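Local structure of probable transcriptional regulator (Pseudomonas aeruginosa PAO1, 2GEN) at residues H55-L60 against G115-R120; Q14-C19 against E31-R36; A68-G73 against R85-S90. The protein probably binds DNA at regulatory sequences as a transcription factor of the TetR family, using an N-terminal helix-turn-helix. All blocks are in the same frame, centred on the assembly; numbering follows the deposited sequence.

In the fold
The three contacts come from an all-helical chain of the TetR family. Contact 2, first in sequence, joins helix 9-23 to helix 30-37 within the TetR-family N-terminal part; helix 30-37 lies in the predicted helix-turn-helix. Contact 1 follows, setting helix 51-76 against the start of helix 118-141; its centre is about 18 Å from that of contact 2, and the two touch where Leu58 packs on Leu17. Contact 3 is nested inside the loop that contact 1 closes and pairs a later part of helix 51-76 with helix 80-97. The centres of contacts 1 and 3 are about 23 Å apart. Those of contacts 2 and 3 are about 29 Å apart, on opposite sides of the chain's centre. Helix 51-76 thus runs from the predicted DNA-binding end into the remaining helical body.

Contact 1: residues H55-L60 against G115-R120; sequences HGELYL and GELGER
Arg120 meets Glu57 end-on, each terminal nitrogen of the guanidinium taking one carboxylate oxygen. The bend of Glu57 at chi2 (-77°) brings its CD round to Arg120. The NH1 bond to OE2 of Glu57 is 2.7 Å long and fairly straight (162°), with OE2 near the guanidinium plane; the NH2 bond to OE1 of Glu57 is 2.9 Å and more bent. Both oxygens are approached on their syn side, yet the two flat groups are turned 49° apart, so the fork is twisted rather than coplanar. Leu60 lies over one face of the same guanidinium: its CD1 is 3.6 Å from NH2 of Arg120, offset toward the rim. The salt bridge therefore has a methyl group against its cationic half.

Leu117 fills the adjoining part of the interface. Its CD2 rests on the backbone of the helix, 3.6 Å from C of Gly56, and also reaches CD1 of Leu60 at 3.9 Å. Gly56, without a side chain, lets the leucine come this close, and the CA atoms of Gly56 and Leu117 are 6.4 Å apart.

In the second shell, Arg53, one turn before Glu57, also pairs with its OE2; the carboxylate is thus shared by two arginines, whose mutual repulsion it probably offsets. Leu117 is the N-cap residue of helix 118-141 and the third residue of a type I turn from Gly115 to Gly118. The contact thereby joins helix 51-76 to the turn that leads into helix 118-141. Around this junction, Leu13 of helix 9-23 touches Glu57, Leu121 of helix 118-141 touches Leu60, and helix 99-114 packs beside His55, Leu58 and Tyr59.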
loop_
_atom_site.group_PDB
_atom_site.type_symbol
_atom_site.label_atom_id
_atom_site.label_comp_id
_atom_site.label_asym_id
_atom_site.label_seq_id
_atom_site.Cartn_x
_atom_site.Cartn_y
_atom_site.Cartn_z
ATOM N N HIS A 55 20.655 -3.336 6.240
ATOM C CA HIS A 55 19.212 -3.382 5.957
ATOM C C HIS A 55 18.593 -1.974 5.814
ATOM O O HIS A 55 17.898 -1.685 4.819
ATOM C CB HIS A 55 18.523 -4.188 7.060
ATOM C CG HIS A 55 17.043 -4.305 6.917
ATOM N ND1 HIS A 55 16.171 -3.347 7.385
ATOM C CD2 HIS A 55 16.277 -5.290 6.398
ATOM C CE1 HIS A 55 14.932 -3.728 7.148
ATOM N NE2 HIS A 55 14.968 -4.903 6.546
ATOM N N GLY A 56 18.855 -1.096 6.779
ATOM C CA GLY A 56 18.355 0.288 6.716
ATOM C C GLY A 56 18.993 1.106 5.590
ATOM O O GLY A 56 18.319 1.920 4.943
ATOM N N GLU A 57 20.284 0.901 5.335
ATOM C CA GLU A 57 20.956 1.618 4.244
ATOM C C GLU A 57 20.379 1.175 2.892
ATOM O O GLU A 57 20.215 2.020 1.975
ATOM C CB GLU A 57 22.478 1.439 4.277
ATOM C CG GLU A 57 23.170 2.027 5.549
ATOM C CD GLU A 57 23.318 3.544 5.538
ATOM O OE1 GLU A 57 22.823 4.229 4.595
ATOM O OE2 GLU A 57 23.928 4.082 6.491
ATOM N N LEU A 58 20.069 -0.117 2.770
ATOM C CA LEU A 58 19.419 -0.635 1.554
ATOM C C LEU A 58 18.063 0.065 1.322
ATOM O O LEU A 58 17.709 0.462 0.177
ATOM C CB LEU A 58 19.258 -2.164 1.631
ATOM C CG LEU A 58 18.543 -2.866 0.450
ATOM C CD1 LEU A 58 19.297 -2.610 -0.874
ATOM C CD2 LEU A 58 18.335 -4.374 0.698
ATOM N N TYR A 59 17.314 0.228 2.412
ATOM C CA TYR A 59 16.024 0.916 2.363
ATOM C C TYR A 59 16.216 2.358 1.902
ATOM O O TYR A 59 15.567 2.826 0.927
ATOM C CB TYR A 59 15.306 0.874 3.729
ATOM C CG TYR A 59 13.931 1.468 3.639
ATOM C CD1 TYR A 59 12.836 0.690 3.266
ATOM C CD2 TYR A 59 13.733 2.827 3.885
ATOM C CE1 TYR A 59 11.547 1.281 3.155
ATOM C CE2 TYR A 59 12.481 3.408 3.779
ATOM C CZ TYR A 59 11.407 2.655 3.418
ATOM O OH TYR A 59 10.187 3.293 3.288
ATOM N N LEU A 60 17.094 3.077 2.593
ATOM C CA LEU A 60 17.293 4.501 2.288
ATOM C C LEU A 60 17.821 4.721 0.867
ATOM O O LEU A 60 17.435 5.694 0.194
ATOM C CB LEU A 60 18.236 5.152 3.294
ATOM C CG LEU A 60 17.764 5.191 4.758
ATOM C CD1 LEU A 60 18.894 5.780 5.609
ATOM C CD2 LEU A 60 16.493 6.021 4.940
ATOM N N GLY A 115 14.196 1.548 14.134
ATOM C CA GLY A 115 15.599 1.435 14.532
ATOM C C GLY A 115 16.391 2.721 14.531
ATOM O O GLY A 115 15.831 3.811 14.687
ATOM N N GLU A 116 17.696 2.585 14.323
ATOM C CA GLU A 116 18.669 3.675 14.503
ATOM C C GLU A 116 18.790 4.617 13.310
ATOM O O GLU A 116 19.413 5.682 13.402
ATOM C CB GLU A 116 20.052 3.104 14.840
ATOM C CG GLU A 116 20.113 2.489 16.244
ATOM C CD GLU A 116 21.520 2.193 16.730
ATOM O OE1 GLU A 116 22.484 2.268 15.928
ATOM O OE2 GLU A 116 21.655 1.870 17.942
ATOM N N LEU A 117 18.226 4.204 12.181
ATOM C CA LEU A 117 18.245 5.062 10.989
ATOM C C LEU A 117 16.935 5.820 10.842
ATOM O O LEU A 117 16.681 6.425 9.794
ATOM C CB LEU A 117 18.578 4.244 9.725
ATOM C CG LEU A 117 20.048 4.243 9.268
ATOM C CD1 LEU A 117 21.043 4.117 10.428
ATOM C CD2 LEU A 117 20.328 3.179 8.204
ATOM N N GLY A 118 16.127 5.817 11.905
ATOM C CA GLY A 118 14.814 6.476 11.910
ATOM C C GLY A 118 14.878 7.982 11.674
ATOM O O GLY A 118 14.042 8.542 10.950
ATOM N N GLU A 119 15.873 8.632 12.276
ATOM C CA GLU A 119 16.074 10.067 12.134
ATOM C C GLU A 119 16.428 10.426 10.697
ATOM O O GLU A 119 15.917 11.415 10.130
ATOM C CB GLU A 119 17.192 10.540 13.074
ATOM C CG GLU A 119 16.746 10.739 14.524
ATOM C CD GLU A 119 16.627 9.438 15.341
ATOM O OE1 GLU A 119 17.072 8.348 14.879
ATOM O OE2 GLU A 119 16.095 9.525 16.479
ATOM N N ARG A 120 17.309 9.615 10.109
ATOM C CA ARG A 120 17.743 9.835 8.738
ATOM C C ARG A 120 16.607 9.602 7.771
ATOM O O ARG A 120 16.492 10.320 6.773
ATOM C CB ARG A 120 18.898 8.930 8.385
ATOM C CG ARG A 120 20.234 9.501 8.765
ATOM C CD ARG A 120 21.322 8.507 8.495
ATOM N NE ARG A 120 21.448 8.198 7.074
ATOM C CZ ARG A 120 22.181 7.203 6.576
ATOM N NH1 ARG A 120 22.878 6.400 7.388
ATOM N NH2 ARG A 120 22.215 7.005 5.257
#

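Contact 2: residues Q14-C19 against E31-R36; sequences QAALAC and EMIRDR
Arg36 reaches across to Ala18 and Cys19 with its aliphatic chain and guanidinium, making the most extensive part of an interface that is chiefly van der Waals. Its CD lies 3.5 Å from CB of Ala18 and 3.7 Å from O of Ala15. CG stands anti to the backbone N (chi1 -162°), directed at the other helix; a bend at chi3 then turns NE toward SG of Cys19, 3.6 Å away. The guanidinium has one face over the backbone of helix 9-23 at Ala18 C and Cys19 N, both offset toward the rim.

Apolar contacts continue along the interface. CD1 of Ile33 meets CB of Ala16 at 4.1 Å, while SG of Cys19 sits 4.2 Å from CB of Met32, a selenomethionine. Small alanines let the backbones approach: the CA atoms of Ala16 and Ile33 are 5.5 Å apart, and the segment axes come within 8.7 Å at an angle of 122°. A separate sulfur-to-carbonyl contact brings SG of Cys19 to 3.6 Å from O of Met32.

The charged end of Arg36 finds its partner further along helix 9-23, where NH2 forms a salt bridge with Glu22. Helix 30-37 opens the predicted helix-turn-helix motif, and this contact packs it against helix 9-23. Around the interface, Ile33 also packs on Leu44 of helix 41-47 and Ala16 on Ile54 of helix 51-76, while Leu17 touches Trp101 and Phe104 of helix 99-114.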
loop_
_atom_site.group_PDB
_atom_site.type_symbol
_atom_site.label_atom_id
_atom_site.label_comp_id
_atom_site.label_asym_id
_atom_site.label_seq_id
_atom_site.Cartn_x
_atom_site.Cartn_y
_atom_site.Cartn_z
ATOM N N GLN A 14 23.671 -4.180 -3.130
ATOM C CA GLN A 14 23.017 -5.069 -4.077
ATOM C C GLN A 14 23.183 -6.533 -3.664
ATOM O O GLN A 14 22.267 -7.328 -3.833
ATOM C CB GLN A 14 23.448 -4.806 -5.540
ATOM C CG GLN A 14 22.847 -3.488 -6.157
ATOM C CD GLN A 14 21.308 -3.309 -5.938
ATOM O OE1 GLN A 14 20.859 -2.535 -5.057
ATOM N NE2 GLN A 14 20.514 -4.039 -6.717
ATOM N N ALA A 15 24.341 -6.869 -3.103
ATOM C CA ALA A 15 24.585 -8.209 -2.540
ATOM C C ALA A 15 23.626 -8.503 -1.403
ATOM O O ALA A 15 23.016 -9.560 -1.370
ATOM C CB ALA A 15 26.043 -8.334 -2.041
ATOM N N ALA A 16 23.498 -7.550 -0.474
ATOM C CA ALA A 16 22.554 -7.701 0.618
ATOM C C ALA A 16 21.130 -7.927 0.080
ATOM O O ALA A 16 20.426 -8.855 0.489
ATOM C CB ALA A 16 22.630 -6.505 1.547
ATOM N N LEU A 17 20.717 -7.113 -0.889
ATOM C CA LEU A 17 19.401 -7.303 -1.472
ATOM C C LEU A 17 19.216 -8.724 -2.046
ATOM O O LEU A 17 18.183 -9.346 -1.816
ATOM C CB LEU A 17 19.132 -6.231 -2.542
ATOM C CG LEU A 17 17.869 -6.427 -3.383
ATOM C CD1 LEU A 17 16.576 -6.339 -2.525
ATOM C CD2 LEU A 17 17.862 -5.365 -4.474
ATOM N N ALA A 18 20.199 -9.224 -2.791
ATOM C CA ALA A 18 20.115 -10.562 -3.372
ATOM C C ALA A 18 19.928 -11.621 -2.271
ATOM O O ALA A 18 19.080 -12.511 -2.399
ATOM C CB ALA A 18 21.373 -10.846 -4.187
ATOM N N CYS A 19 20.688 -11.482 -1.179
ATOM C CA CYS A 19 20.578 -12.397 -0.029
ATOM C C CYS A 19 19.197 -12.319 0.595
ATOM O O CYS A 19 18.549 -13.343 0.797
ATOM C CB CYS A 19 21.647 -12.086 1.034
ATOM S SG CYS A 19 23.347 -12.405 0.543
ATOM N N GLU A 31 27.556 -13.105 7.268
ATOM C CA GLU A 31 28.436 -14.009 6.530
ATOM C C GLU A 31 27.991 -14.191 5.078
ATOM O O GLU A 31 28.812 -14.137 4.156
ATOM C CB GLU A 31 28.526 -15.376 7.227
ATOM C CG GLU A 31 29.375 -15.367 8.502
ATOM C CD GLU A 31 28.639 -14.885 9.758
ATOM O OE1 GLU A 31 27.391 -14.679 9.758
ATOM O OE2 GLU A 31 29.339 -14.721 10.776
HETATM N N MSE A 32 26.691 -14.398 4.882
HETATM C CA MSE A 32 26.123 -14.563 3.536
HETATM C C MSE A 32 26.372 -13.323 2.662
HETATM O O MSE A 32 26.636 -13.446 1.465
HETATM C CB MSE A 32 24.635 -14.894 3.618
HETATM C CG MSE A 32 24.389 -16.197 4.323
HETATM SE SE MSE A 32 22.549 -16.632 4.554
HETATM C CE MSE A 32 22.741 -18.184 5.745
ATOM N N ILE A 33 26.320 -12.147 3.285
ATOM C CA ILE A 33 26.546 -10.858 2.598
ATOM C C ILE A 33 28.010 -10.706 2.190
ATOM O O ILE A 33 28.304 -10.301 1.062
ATOM C CB ILE A 33 26.029 -9.631 3.434
ATOM C CG1 ILE A 33 24.524 -9.795 3.729
ATOM C CG2 ILE A 33 26.320 -8.296 2.715
ATOM C CD1 ILE A 33 23.925 -8.771 4.709
ATOM N N ARG A 34 28.940 -11.062 3.077
ATOM C CA ARG A 34 30.350 -11.028 2.671
ATOM C C ARG A 34 30.644 -12.022 1.545
ATOM O O ARG A 34 31.418 -11.707 0.644
ATOM C CB ARG A 34 31.332 -11.189 3.848
ATOM C CG ARG A 34 31.211 -12.448 4.621
ATOM C CD ARG A 34 32.567 -13.181 4.804
ATOM N NE ARG A 34 32.249 -14.598 4.848
ATOM C CZ ARG A 34 32.336 -15.385 5.915
ATOM N NH1 ARG A 34 32.829 -14.934 7.063
ATOM N NH2 ARG A 34 31.953 -16.650 5.800
ATOM N N ASP A 35 30.010 -13.192 1.571
ATOM C CA ASP A 35 30.273 -14.222 0.563
ATOM C C ASP A 35 29.698 -13.851 -0.810
ATOM O O ASP A 35 30.322 -14.106 -1.856
ATOM C CB ASP A 35 29.731 -15.590 1.003
ATOM C CG ASP A 35 30.459 -16.159 2.236
ATOM O OD1 ASP A 35 31.572 -15.692 2.584
ATOM O OD2 ASP A 35 29.906 -17.090 2.853
ATOM N N ARG A 36 28.510 -13.251 -0.810
ATOM C CA ARG A 36 27.940 -12.752 -2.058
ATOM C C ARG A 36 28.624 -11.486 -2.559
ATOM O O ARG A 36 28.765 -11.304 -3.767
ATOM C CB ARG A 36 26.434 -12.525 -1.947
ATOM C CG ARG A 36 25.769 -12.431 -3.313
ATOM C CD ARG A 36 24.281 -12.487 -3.191
ATOM N NE ARG A 36 23.797 -13.779 -2.713
ATOM C CZ ARG A 36 22.961 -14.564 -3.382
ATOM N NH1 ARG A 36 22.504 -14.203 -4.578
ATOM N NH2 ARG A 36 22.577 -15.714 -2.845
#

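Contact 3: residues A68-G73 against R85-S90; sequences ALLEAG and RLLVTS
Leu70 and Leu86 meet where two helical segments run in broadly opposing directions, their axes 9.8 Å apart at closest and inclined at 141°. The CA atoms of Leu69 and Ser90 are 6.3 Å apart, and those of Gly73 and Leu86 6.8 Å.

At the Gly73 end, Leu86 lays CD2 on the bare backbone, 3.5 Å from Gly73 C. Its CG, anti to the backbone N (chi1 180°), is carried across to Leu70 CD2, 4.0 Å away. Leu70 divides its branches: CD1 meets CD2 of Leu87 at 3.6 Å, the two side chains crossing at about a right angle, while CD2 also approaches Ser90 OG. Leu69 completes the row, with CD1 3.7 Å from the carbonyl O of Ser90.

Ser90 is the polar residue among these leucines, and its hydroxyl is turned back on its own helix, donating to Leu86 O over 2.8 Å. That oxygen also accepts from Ser90 N, the two donors arriving from opposite faces of the carbonyl plane. With the proton spent locally, OG meets Leu69 and Leu70 through van der Waals contact, and helices 51-76 and 80-97 are joined here by apolar packing without a hydrogen bond between the segments.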
loop_
_atom_site.group_PDB
_atom_site.type_symbol
_atom_site.label_atom_id
_atom_site.label_comp_id
_atom_site.label_asym_id
_atom_site.label_seq_id
_atom_site.Cartn_x
_atom_site.Cartn_y
_atom_site.Cartn_z
ATOM N N ALA A 68 16.039 10.719 -6.801
ATOM C CA ALA A 68 17.057 11.148 -7.782
ATOM C C ALA A 68 16.470 11.201 -9.195
ATOM O O ALA A 68 16.805 12.124 -9.984
ATOM C CB ALA A 68 18.293 10.219 -7.735
ATOM N N LEU A 69 15.582 10.246 -9.505
ATOM C CA LEU A 69 14.852 10.257 -10.794
ATOM C C LEU A 69 14.040 11.539 -10.912
ATOM O O LEU A 69 14.049 12.208 -11.952
ATOM C CB LEU A 69 13.950 9.035 -10.919
ATOM C CG LEU A 69 14.720 7.731 -11.161
ATOM C CD1 LEU A 69 13.743 6.603 -11.258
ATOM C CD2 LEU A 69 15.618 7.776 -12.440
ATOM N N LEU A 70 13.360 11.894 -9.820
ATOM C CA LEU A 70 12.522 13.107 -9.819
ATOM C C LEU A 70 13.348 14.333 -9.985
ATOM O O LEU A 70 12.982 15.197 -10.766
ATOM C CB LEU A 70 11.647 13.225 -8.559
ATOM C CG LEU A 70 10.654 12.071 -8.426
ATOM C CD1 LEU A 70 9.769 12.422 -7.186
ATOM C CD2 LEU A 70 9.779 11.771 -9.661
ATOM N N GLU A 71 14.453 14.400 -9.260
ATOM C CA GLU A 71 15.368 15.544 -9.365
ATOM C C GLU A 71 15.841 15.722 -10.791
ATOM O O GLU A 71 15.716 16.822 -11.350
ATOM C CB GLU A 71 16.507 15.427 -8.342
ATOM C CG GLU A 71 17.622 16.485 -8.551
ATOM C CD GLU A 71 17.264 17.905 -8.113
ATOM O OE1 GLU A 71 16.281 18.095 -7.361
ATOM O OE2 GLU A 71 18.008 18.846 -8.509
ATOM N N ALA A 72 16.271 14.619 -11.425
ATOM C CA ALA A 72 16.726 14.690 -12.828
ATOM C C ALA A 72 15.596 15.157 -13.743
ATOM O O ALA A 72 15.773 15.987 -14.635
ATOM C CB ALA A 72 17.279 13.336 -13.293
ATOM N N GLY A 73 14.418 14.617 -13.523
ATOM C CA GLY A 73 13.288 14.917 -14.391
ATOM C C GLY A 73 12.698 16.318 -14.218
ATOM O O GLY A 73 12.283 16.927 -15.193
ATOM N N ARG A 85 3.231 13.423 -14.811
ATOM C CA ARG A 85 3.550 12.092 -15.427
ATOM C C ARG A 85 4.838 11.531 -14.854
ATOM O O ARG A 85 4.932 10.333 -14.644
ATOM C CB ARG A 85 3.683 12.194 -16.927
ATOM C CG ARG A 85 2.347 12.401 -17.712
ATOM C CD ARG A 85 2.652 12.718 -19.172
ATOM N NE ARG A 85 3.354 11.597 -19.799
ATOM C CZ ARG A 85 2.757 10.509 -20.312
ATOM N NH1 ARG A 85 1.427 10.390 -20.371
ATOM N NH2 ARG A 85 3.522 9.537 -20.827
ATOM N N LEU A 86 5.850 12.381 -14.645
ATOM C CA LEU A 86 7.157 12.000 -14.116
ATOM C C LEU A 86 7.053 11.296 -12.786
ATOM O O LEU A 86 7.785 10.349 -12.539
ATOM C CB LEU A 86 8.060 13.261 -14.038
ATOM C CG LEU A 86 9.451 12.956 -13.481
ATOM C CD1 LEU A 86 10.288 12.243 -14.547
ATOM C CD2 LEU A 86 10.053 14.298 -13.068
ATOM N N LEU A 87 6.176 11.776 -11.873
ATOM C CA LEU A 87 6.012 11.099 -10.587
ATOM C C LEU A 87 5.601 9.641 -10.802
ATOM O O LEU A 87 6.050 8.776 -10.074
ATOM C CB LEU A 87 4.941 11.806 -9.765
ATOM C CG LEU A 87 5.337 13.251 -9.340
ATOM C CD1 LEU A 87 4.118 14.043 -8.830
ATOM C CD2 LEU A 87 6.395 13.213 -8.247
ATOM N N VAL A 88 4.775 9.412 -11.813
ATOM C CA VAL A 88 4.256 8.062 -12.073
ATOM C C VAL A 88 5.233 7.208 -12.863
ATOM O O VAL A 88 5.575 6.110 -12.409
ATOM C CB VAL A 88 2.933 8.121 -12.805
ATOM C CG1 VAL A 88 2.393 6.652 -13.191
ATOM C CG2 VAL A 88 1.874 8.806 -11.885
ATOM N N THR A 89 5.685 7.714 -14.015
ATOM C CA THR A 89 6.636 6.843 -14.828
ATOM C C THR A 89 7.913 6.524 -14.049
ATOM O O THR A 89 8.463 5.451 -14.226
ATOM C CB THR A 89 6.987 7.480 -16.167
ATOM O OG1 THR A 89 7.688 8.711 -15.935
ATOM C CG2 THR A 89 5.724 7.778 -16.947
ATOM N N SER A 90 8.427 7.443 -13.217
ATOM C CA SER A 90 9.640 7.178 -12.458
ATOM C C SER A 90 9.453 6.000 -11.508
ATOM O O SER A 90 10.335 5.147 -11.371
ATOM C CB SER A 90 10.136 8.432 -11.717
ATOM O OG SER A 90 10.474 9.423 -12.647
#